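PDB 7B7P: type IV pilus biogenesis protein PilB from Streptococcus sanguinis, which serves as a bimodular minor pilin of type IV pili with a direct role in adhesion, probably through its metal-binding von Willebrand factor A-like module. Local coordinates for residues A[189-194]-A[371-376]; A[315-320]-A[344-349]; A[24-29]-A[53-58]. All blocks are in the same frame, centred on the assembly; numbering follows the deposited sequence.

Overall arrangement
From the N terminus, contact 3 comes first: it joins helix 9-27 to strand 53-57 of the six-stranded sheet and closes its loop well before the other two contacts begin. Contact 1 opens next, at the start of helix 191-209, and spans 176 residues to reach the loop that follows strand 364-370. Contact 2 falls within that span and does not cross it, tying the loop after strand 311-314 to helix 341-358. Contacts 1 and 2, both in the von Willebrand factor A-like module, have centres about 26 Å apart. Contact 3 sits in the pilin module, on the opposite side of the chain's centre, about 51 Å and 56 Å from them between centres.

Contact 1: residues A[189-194]-A[371-376]; sequences ESRMDI and SGVNHE
Arg191 reaches across to Glu376 and grips a single carboxylate oxygen end-on with both terminal nitrogens. NH1 lies 2.9 Å from Glu376 OE2 and NH2 3.0 Å from the same atom, a salt bridge whose bonds are both bent to 135°. The NH2 bond uses the syn lone pair of OE2, whereas NH1 comes from above the carboxylate plane, 40° out of it, the two planar groups being steeply turned. Arg191 spans the gap because its chain is extended from CG to NE; Glu376 is likewise stretched beyond CG.

Ser371 OG, 2.6 Å from Glu376 OE2, is a third donor, on its anti side. The serine OG stands opposite its own backbone N (chi1 -177°), beside the carbonyl carbon, where it accepts from Val373 N at 3.0 Å, forming an ST turn, and lies over one face of the guanidinium. Val373 CG2 approaches Arg191 NH2 obliquely, 3.8 Å away.

The setting is the metal ion-dependent adhesion site (MIDAS) of the von Willebrand factor A-like fold. Arg191 NH1 forms a second salt bridge, to Asp284, a residue seen to bind magnesium in this protein, and NE donates to Asp177 O; a bound magnesium ion lies about 6 Å from this side chain. At the start of helix 191-209, Ser190 and Asp193 form a capping box: Asp193 N donates to Ser190 OG (2.8 Å) and Ser190 N to Asp193 OD2 (3.1 Å).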
loop_
_atom_site.group_PDB
_atom_site.type_symbol
_atom_site.label_atom_id
_atom_site.label_comp_id
_atom_site.label_asym_id
_atom_site.label_seq_id
_atom_site.Cartn_x
_atom_site.Cartn_y
_atom_site.Cartn_z
ATOM N N GLU A 189 9.472 -26.719 10.346
ATOM C CA GLU A 189 10.274 -25.979 9.387
ATOM C C GLU A 189 10.952 -24.789 10.068
ATOM O O GLU A 189 10.483 -24.281 11.088
ATOM C CB GLU A 189 9.390 -25.490 8.242
ATOM C CG GLU A 189 8.520 -26.557 7.607
ATOM C CD GLU A 189 7.416 -25.966 6.729
ATOM O OE1 GLU A 189 6.346 -25.583 7.274
ATOM O OE2 GLU A 189 7.611 -25.882 5.490
ATOM N N SER A 190 12.078 -24.361 9.505
ATOM C CA SER A 190 12.724 -23.129 9.946
ATOM C C SER A 190 11.928 -21.912 9.487
ATOM O O SER A 190 11.118 -21.973 8.551
ATOM C CB SER A 190 14.146 -23.027 9.390
ATOM O OG SER A 190 14.089 -22.589 8.037
ATOM N N ARG A 191 12.179 -20.786 10.158
ATOM C CA ARG A 191 11.593 -19.522 9.727
ATOM C C ARG A 191 11.924 -19.251 8.271
ATOM O O ARG A 191 11.050 -18.856 7.489
ATOM C CB ARG A 191 12.092 -18.380 10.614
ATOM C CG ARG A 191 11.697 -18.538 12.070
ATOM C CD ARG A 191 12.441 -17.548 12.967
ATOM N NE ARG A 191 12.242 -17.869 14.374
ATOM C CZ ARG A 191 12.627 -17.096 15.383
ATOM N NH1 ARG A 191 13.241 -15.933 15.152
ATOM N NH2 ARG A 191 12.407 -17.488 16.625
ATOM N N MET A 192 13.175 -19.488 7.877
ATOM C CA MET A 192 13.531 -19.301 6.474
ATOM C C MET A 192 12.752 -20.248 5.558
ATOM O O MET A 192 12.295 -19.833 4.486
ATOM C CB MET A 192 15.035 -19.479 6.267
ATOM C CG MET A 192 15.460 -18.922 4.918
ATOM S SD MET A 192 15.013 -17.153 4.765
ATOM C CE MET A 192 16.347 -16.481 5.776
ATOM N N ASP A 193 12.588 -21.519 5.958
ATOM C CA ASP A 193 11.781 -22.439 5.154
ATOM C C ASP A 193 10.397 -21.857 4.924
ATOM O O ASP A 193 9.917 -21.788 3.789
ATOM C CB ASP A 193 11.669 -23.816 5.827
ATOM C CG ASP A 193 12.993 -24.561 5.862
ATOM O OD1 ASP A 193 13.796 -24.377 4.922
ATOM O OD2 ASP A 193 13.224 -25.334 6.825
ATOM N N ILE A 194 9.762 -21.375 5.996
ATOM C CA ILE A 194 8.410 -20.852 5.849
ATOM C C ILE A 194 8.419 -19.580 5.007
ATOM O O ILE A 194 7.530 -19.365 4.167
ATOM C CB ILE A 194 7.775 -20.638 7.236
ATOM C CG1 ILE A 194 7.761 -21.952 8.012
ATOM C CG2 ILE A 194 6.364 -20.078 7.109
ATOM C CD1 ILE A 194 7.223 -21.832 9.395
ATOM N N SER A 371 8.006 -13.685 14.130
ATOM C CA SER A 371 8.551 -14.538 15.175
ATOM C C SER A 371 7.421 -14.967 16.095
ATOM O O SER A 371 6.505 -14.189 16.357
ATOM C CB SER A 371 9.631 -13.824 15.992
ATOM O OG SER A 371 10.192 -14.699 16.963
ATOM N N GLY A 372 7.500 -16.198 16.582
ATOM C CA GLY A 372 6.648 -16.641 17.668
ATOM C C GLY A 372 7.182 -16.300 19.039
ATOM O O GLY A 372 6.548 -16.591 20.059
ATOM N N VAL A 373 8.341 -15.657 19.093
ATOM C CA VAL A 373 8.980 -15.302 20.346
ATOM C C VAL A 373 8.723 -13.815 20.582
ATOM O O VAL A 373 9.226 -12.957 19.838
ATOM C CB VAL A 373 10.472 -15.646 20.319
ATOM C CG1 VAL A 373 11.135 -15.283 21.653
ATOM C CG2 VAL A 373 10.657 -17.137 19.978
ATOM N N ASN A 374 7.947 -13.533 21.636
ATOM C CA ASN A 374 7.479 -12.179 21.929
ATOM C C ASN A 374 8.590 -11.151 21.861
ATOM O O ASN A 374 8.450 -10.134 21.177
ATOM C CB ASN A 374 6.832 -12.123 23.313
ATOM C CG ASN A 374 5.488 -12.825 23.351
ATOM O OD1 ASN A 374 4.995 -13.284 22.323
ATOM N ND2 ASN A 374 4.885 -12.903 24.538
ATOM N N HIS A 375 9.688 -11.376 22.596
ATOM C CA HIS A 375 10.663 -10.310 22.770
ATOM C C HIS A 375 11.500 -10.089 21.521
ATOM O O HIS A 375 12.144 -9.043 21.407
ATOM C CB HIS A 375 11.578 -10.586 23.975
ATOM C CG HIS A 375 12.671 -11.571 23.698
ATOM N ND1 HIS A 375 12.590 -12.898 24.068
ATOM C CD2 HIS A 375 13.867 -11.427 23.075
ATOM C CE1 HIS A 375 13.682 -13.529 23.678
ATOM N NE2 HIS A 375 14.476 -12.658 23.081
ATOM N N GLU A 376 11.494 -11.036 20.581
ATOM C CA GLU A 376 12.288 -10.851 19.372
ATOM C C GLU A 376 11.660 -9.827 18.445
ATOM O O GLU A 376 12.363 -9.203 17.650
ATOM C CB GLU A 376 12.479 -12.178 18.639
ATOM C CG GLU A 376 13.520 -13.077 19.278
ATOM C CD GLU A 376 13.504 -14.498 18.700
ATOM O OE1 GLU A 376 14.333 -15.316 19.143
ATOM O OE2 GLU A 376 12.669 -14.791 17.797
#

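Contact 2: residues A[315-320]-A[344-349]; sequences NNPIYD and RENSIA
Tyr319 buries more surface here than any other residue, and it does so by setting its phenol end against the helix backbone at Asn346. Its OH lies 3.1 Å from Asn346 O and 3.3 Å from Asn346 CA, so the hydroxyl rests on the main chain of that residue. The ring follows obliquely, with CE1 3.5 Å from Asn346 O. One turn further along, Ala349 CB fills in beside the phenol end, 3.7 Å from Tyr319 OH and 4.2 Å from Tyr319 CE2.

Asn346 is the second main contributor. Its CG stands anti to the carbonyl carbon (chi1 -72°), which carries the amide toward Pro317. There Pro317 CG lies 3.6 Å from Asn346 ND2, and the two side chains cross at about a right angle.

Helix 341-358 is the helical link of a beta-alpha-beta crossover between the parallel neighbours 276-283 and 364-370 of the central sheet. The four-stranded antiparallel sheet is inserted before this helix, and 315-320 is part of one of its connecting loops. The contact therefore lays the insertion against helix 341-358 at the protein surface. The Tyr319 ring also meets that of Tyr350, their planes about 25° apart, while Tyr350 OH is hydrogen-bonded to Asp320 O. Asn346 touches Tyr290 of strand 289-291, and Ala349 packs on Arg386 of helix 380-388.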
loop_
_atom_site.group_PDB
_atom_site.type_symbol
_atom_site.label_atom_id
_atom_site.label_comp_id
_atom_site.label_asym_id
_atom_site.label_seq_id
_atom_site.Cartn_x
_atom_site.Cartn_y
_atom_site.Cartn_z
ATOM N N ASN A 315 30.990 5.437 20.213
ATOM C CA ASN A 315 30.528 6.498 21.108
ATOM C C ASN A 315 29.757 7.564 20.342
ATOM O O ASN A 315 28.689 8.006 20.781
ATOM C CB ASN A 315 31.714 7.129 21.842
ATOM C CG ASN A 315 32.375 6.176 22.828
ATOM O OD1 ASN A 315 31.696 5.395 23.505
ATOM N ND2 ASN A 315 33.707 6.242 22.922
ATOM N N ASN A 316 30.280 7.984 19.194
ATOM C CA ASN A 316 29.602 8.923 18.299
ATOM C C ASN A 316 29.435 8.256 16.941
ATOM O O ASN A 316 30.345 8.295 16.101
ATOM C CB ASN A 316 30.376 10.239 18.165
ATOM C CG ASN A 316 29.843 11.124 17.007
ATOM O OD1 ASN A 316 30.610 11.570 16.137
ATOM N ND2 ASN A 316 28.522 11.366 16.994
ATOM N N PRO A 317 28.304 7.621 16.675
ATOM C CA PRO A 317 28.117 7.013 15.355
ATOM C C PRO A 317 27.893 8.072 14.293
ATOM O O PRO A 317 27.158 9.035 14.489
ATOM C CB PRO A 317 26.870 6.138 15.529
ATOM C CG PRO A 317 26.617 6.094 17.010
ATOM C CD PRO A 317 27.163 7.367 17.567
ATOM N N ILE A 318 28.534 7.893 13.158
ATOM C CA ILE A 318 28.162 8.610 11.959
ATOM C C ILE A 318 27.733 7.526 10.995
ATOM O O ILE A 318 28.559 6.716 10.545
ATOM C CB ILE A 318 29.311 9.460 11.411
ATOM C CG1 ILE A 318 29.763 10.445 12.496
ATOM C CG2 ILE A 318 28.888 10.185 10.163
ATOM C CD1 ILE A 318 31.124 10.999 12.288
ATOM N N TYR A 319 26.436 7.460 10.731
ATOM C CA TYR A 319 25.916 6.341 9.974
ATOM C C TYR A 319 26.457 6.347 8.555
ATOM O O TYR A 319 26.698 7.395 7.959
ATOM C CB TYR A 319 24.394 6.361 10.002
ATOM C CG TYR A 319 23.932 6.142 11.423
ATOM C CD1 TYR A 319 24.301 4.997 12.118
ATOM C CD2 TYR A 319 23.180 7.093 12.082
ATOM C CE1 TYR A 319 23.918 4.807 13.432
ATOM C CE2 TYR A 319 22.782 6.913 13.402
ATOM C CZ TYR A 319 23.155 5.776 14.064
ATOM O OH TYR A 319 22.768 5.617 15.361
ATOM N N ASP A 320 26.684 5.147 8.034
ATOM C CA ASP A 320 27.005 4.946 6.633
ATOM C C ASP A 320 25.773 5.166 5.773
ATOM O O ASP A 320 24.998 4.234 5.506
ATOM C CB ASP A 320 27.554 3.531 6.417
ATOM C CG ASP A 320 28.071 3.308 5.005
ATOM O OD1 ASP A 320 28.068 4.249 4.186
ATOM O OD2 ASP A 320 28.456 2.167 4.707
ATOM N N ARG A 344 21.013 -0.955 20.482
ATOM C CA ARG A 344 19.695 -1.151 19.903
ATOM C C ARG A 344 19.180 0.170 19.361
ATOM O O ARG A 344 18.773 0.262 18.196
ATOM C CB ARG A 344 18.741 -1.752 20.948
ATOM C CG ARG A 344 17.303 -1.959 20.446
ATOM C CD ARG A 344 16.349 -2.483 21.529
ATOM N NE ARG A 344 16.148 -1.539 22.626
ATOM C CZ ARG A 344 16.736 -1.646 23.814
ATOM N NH1 ARG A 344 17.575 -2.652 24.059
ATOM N NH2 ARG A 344 16.500 -0.749 24.753
ATOM N N GLU A 345 19.253 1.214 20.185
ATOM C CA GLU A 345 18.906 2.560 19.758
ATOM C C GLU A 345 19.671 2.977 18.495
ATOM O O GLU A 345 19.072 3.521 17.562
ATOM C CB GLU A 345 19.155 3.539 20.917
ATOM C CG GLU A 345 19.082 5.010 20.515
ATOM C CD GLU A 345 17.750 5.391 19.834
ATOM O OE1 GLU A 345 16.699 4.781 20.160
ATOM O OE2 GLU A 345 17.759 6.305 18.974
ATOM N N ASN A 346 20.983 2.709 18.430
ATOM C CA ASN A 346 21.750 3.116 17.244
ATOM C C ASN A 346 21.340 2.325 16.003
ATOM O O ASN A 346 21.381 2.847 14.878
ATOM C CB ASN A 346 23.266 2.947 17.481
ATOM C CG ASN A 346 23.839 3.983 18.455
ATOM O OD1 ASN A 346 23.281 5.058 18.624
ATOM N ND2 ASN A 346 24.950 3.657 19.086
ATOM N N SER A 347 20.972 1.059 16.182
ATOM C CA SER A 347 20.532 0.240 15.058
ATOM C C SER A 347 19.198 0.723 14.504
ATOM O O SER A 347 18.973 0.700 13.286
ATOM C CB SER A 347 20.452 -1.220 15.500
ATOM O OG SER A 347 20.117 -2.035 14.398
ATOM N N ILE A 348 18.292 1.134 15.384
ATOM C CA ILE A 348 17.001 1.632 14.941
ATOM C C ILE A 348 17.160 3.004 14.297
ATOM O O ILE A 348 16.512 3.312 13.293
ATOM C CB ILE A 348 16.021 1.651 16.131
ATOM C CG1 ILE A 348 15.631 0.214 16.506
ATOM C CG2 ILE A 348 14.772 2.473 15.820
ATOM C CD1 ILE A 348 14.813 0.096 17.782
ATOM N N ALA A 349 18.024 3.851 14.867
ATOM C CA ALA A 349 18.228 5.190 14.319
ATOM C C ALA A 349 18.882 5.138 12.947
ATOM O O ALA A 349 18.595 5.985 12.093
ATOM C CB ALA A 349 19.082 6.042 15.269
#

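Contact 3: residues A[24-29]-A[53-58]; sequences DRTVGK and SYIGLS
No flat group passes between the segments where Thr26 and Val27 meet Ile55: all three side chains are branched and non-planar, so the contact has neither ring faces nor edges. An aromatic neighbour, Tyr151 of strand 148-152, is touched by both Thr26 and Ile55.

The meeting point is a single methyl, Ile55 CD1. Thr26 reaches it tip to tip, with CG2 3.6 Å from Ile55 CD1, while Val27 crosses obliquely and brings CG2 to 4.2 Å from the same CD1. In Thr26, OG1 is anti to the backbone N (chi1 168°), leaving CG2 as the branch that faces the strand. Ile55 projects CD1 toward the helix through an extended outer torsion (chi2 163°).

The contact joins the C-terminal end of helix 9-27 to strand 53-57, consistent with a pilin-like module in which an N-terminal helix packs on beta-sheet; Asp24, in the same turn, is hydrogen-bonded to Tyr109 and Ser129.

With no hydrogen bond or charge pair across the segments, the 86 Å² buried here is held by van der Waals contact between methyl groups, which implies an association governed by shape and burial.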
loop_
_atom_site.group_PDB
_atom_site.type_symbol
_atom_site.label_atom_id
_atom_site.label_comp_id
_atom_site.label_asym_id
_atom_site.label_seq_id
_atom_site.Cartn_x
_atom_site.Cartn_y
_atom_site.Cartn_z
ATOM N N ASP A 24 -29.264 4.313 -11.356
ATOM C CA ASP A 24 -28.984 2.931 -10.961
ATOM C C ASP A 24 -28.716 2.039 -12.170
ATOM O O ASP A 24 -27.916 1.099 -12.088
ATOM C CB ASP A 24 -30.136 2.359 -10.128
ATOM C CG ASP A 24 -29.769 1.030 -9.446
ATOM O OD1 ASP A 24 -28.662 0.941 -8.879
ATOM O OD2 ASP A 24 -30.575 0.069 -9.471
ATOM N N ARG A 25 -29.362 2.326 -13.300
ATOM C CA ARG A 25 -29.171 1.511 -14.495
ATOM C C ARG A 25 -27.759 1.674 -15.039
ATOM O O ARG A 25 -27.052 0.689 -15.281
ATOM C CB ARG A 25 -30.206 1.901 -15.556
ATOM C CG ARG A 25 -30.667 0.789 -16.479
ATOM C CD ARG A 25 -32.116 1.034 -16.909
ATOM N NE ARG A 25 -32.986 -0.087 -16.556
ATOM C CZ ARG A 25 -34.234 0.034 -16.104
ATOM N NH1 ARG A 25 -34.777 1.238 -15.940
ATOM N NH2 ARG A 25 -34.936 -1.057 -15.805
ATOM N N THR A 26 -27.332 2.921 -15.235
ATOM C CA THR A 26 -25.993 3.140 -15.758
ATOM C C THR A 26 -24.928 2.763 -14.725
ATOM O O THR A 26 -23.882 2.213 -15.092
ATOM C CB THR A 26 -25.880 4.588 -16.255
ATOM O OG1 THR A 26 -24.511 4.921 -16.528
ATOM C CG2 THR A 26 -26.443 5.552 -15.266
ATOM N N VAL A 27 -25.209 2.965 -13.432
ATOM C CA VAL A 27 -24.286 2.543 -12.377
ATOM C C VAL A 27 -24.139 1.025 -12.339
ATOM O O VAL A 27 -23.061 0.503 -12.012
ATOM C CB VAL A 27 -24.762 3.095 -11.017
ATOM C CG1 VAL A 27 -24.314 2.210 -9.866
ATOM C CG2 VAL A 27 -24.286 4.520 -10.827
ATOM N N GLY A 28 -25.210 0.292 -12.668
ATOM C CA GLY A 28 -25.182 -1.166 -12.646
ATOM C C GLY A 28 -24.272 -1.793 -13.686
ATOM O O GLY A 28 -23.951 -2.985 -13.581
ATOM N N LYS A 29 -23.833 -1.020 -14.680
ATOM C CA LYS A 29 -22.949 -1.522 -15.721
ATOM C C LYS A 29 -21.489 -1.101 -15.528
ATOM O O LYS A 29 -20.655 -1.378 -16.395
ATOM C CB LYS A 29 -23.460 -1.067 -17.095
ATOM C CG LYS A 29 -24.889 -1.530 -17.421
ATOM C CD LYS A 29 -25.307 -1.061 -18.816
ATOM C CE LYS A 29 -26.796 -0.707 -18.881
ATOM N NZ LYS A 29 -26.993 0.648 -19.516
ATOM N N SER A 53 -16.162 8.542 -16.981
ATOM C CA SER A 53 -17.519 9.048 -17.125
ATOM C C SER A 53 -18.077 9.430 -15.756
ATOM O O SER A 53 -17.669 8.888 -14.728
ATOM C CB SER A 53 -18.399 8.001 -17.796
ATOM O OG SER A 53 -17.655 7.308 -18.778
ATOM N N TYR A 54 -19.000 10.391 -15.747
ATOM C CA TYR A 54 -19.475 10.988 -14.506
ATOM C C TYR A 54 -20.997 11.076 -14.485
ATOM O O TYR A 54 -21.645 11.186 -15.528
ATOM C CB TYR A 54 -18.899 12.400 -14.294
ATOM C CG TYR A 54 -17.407 12.470 -14.039
ATOM C CD1 TYR A 54 -16.489 12.185 -15.045
ATOM C CD2 TYR A 54 -16.916 12.853 -12.799
ATOM C CE1 TYR A 54 -15.126 12.264 -14.815
ATOM C CE2 TYR A 54 -15.558 12.933 -12.563
ATOM C CZ TYR A 54 -14.668 12.638 -13.575
ATOM O OH TYR A 54 -13.316 12.713 -13.341
ATOM N N ILE A 55 -21.559 11.032 -13.276
ATOM C CA ILE A 55 -22.951 11.387 -13.023
ATOM C C ILE A 55 -22.971 12.377 -11.867
ATOM O O ILE A 55 -22.316 12.157 -10.842
ATOM C CB ILE A 55 -23.820 10.162 -12.683
ATOM C CG1 ILE A 55 -23.842 9.166 -13.828
ATOM C CG2 ILE A 55 -25.241 10.592 -12.355
ATOM C CD1 ILE A 55 -24.333 7.804 -13.407
ATOM N N GLY A 56 -23.725 13.452 -12.021
ATOM C CA GLY A 56 -23.826 14.433 -10.961
ATOM C C GLY A 56 -24.753 15.546 -11.382
ATOM O O GLY A 56 -25.177 15.634 -12.539
ATOM N N LEU A 57 -25.059 16.404 -10.415
ATOM C CA LEU A 57 -25.982 17.500 -10.648
ATOM C C LEU A 57 -25.338 18.608 -11.479
ATOM O O LEU A 57 -24.111 18.759 -11.542
ATOM C CB LEU A 57 -26.469 18.078 -9.325
ATOM C CG LEU A 57 -27.605 17.310 -8.656
ATOM C CD1 LEU A 57 -28.397 18.252 -7.762
ATOM C CD2 LEU A 57 -28.488 16.655 -9.703
ATOM N N SER A 58 -26.203 19.405 -12.104
ATOM C CA SER A 58 -25.790 20.563 -12.877
ATOM C C SER A 58 -25.137 21.612 -11.984
ATOM O O SER A 58 -25.130 21.521 -10.749
ATOM C CB SER A 58 -26.988 21.195 -13.595
ATOM O OG SER A 58 -28.026 21.566 -12.700
#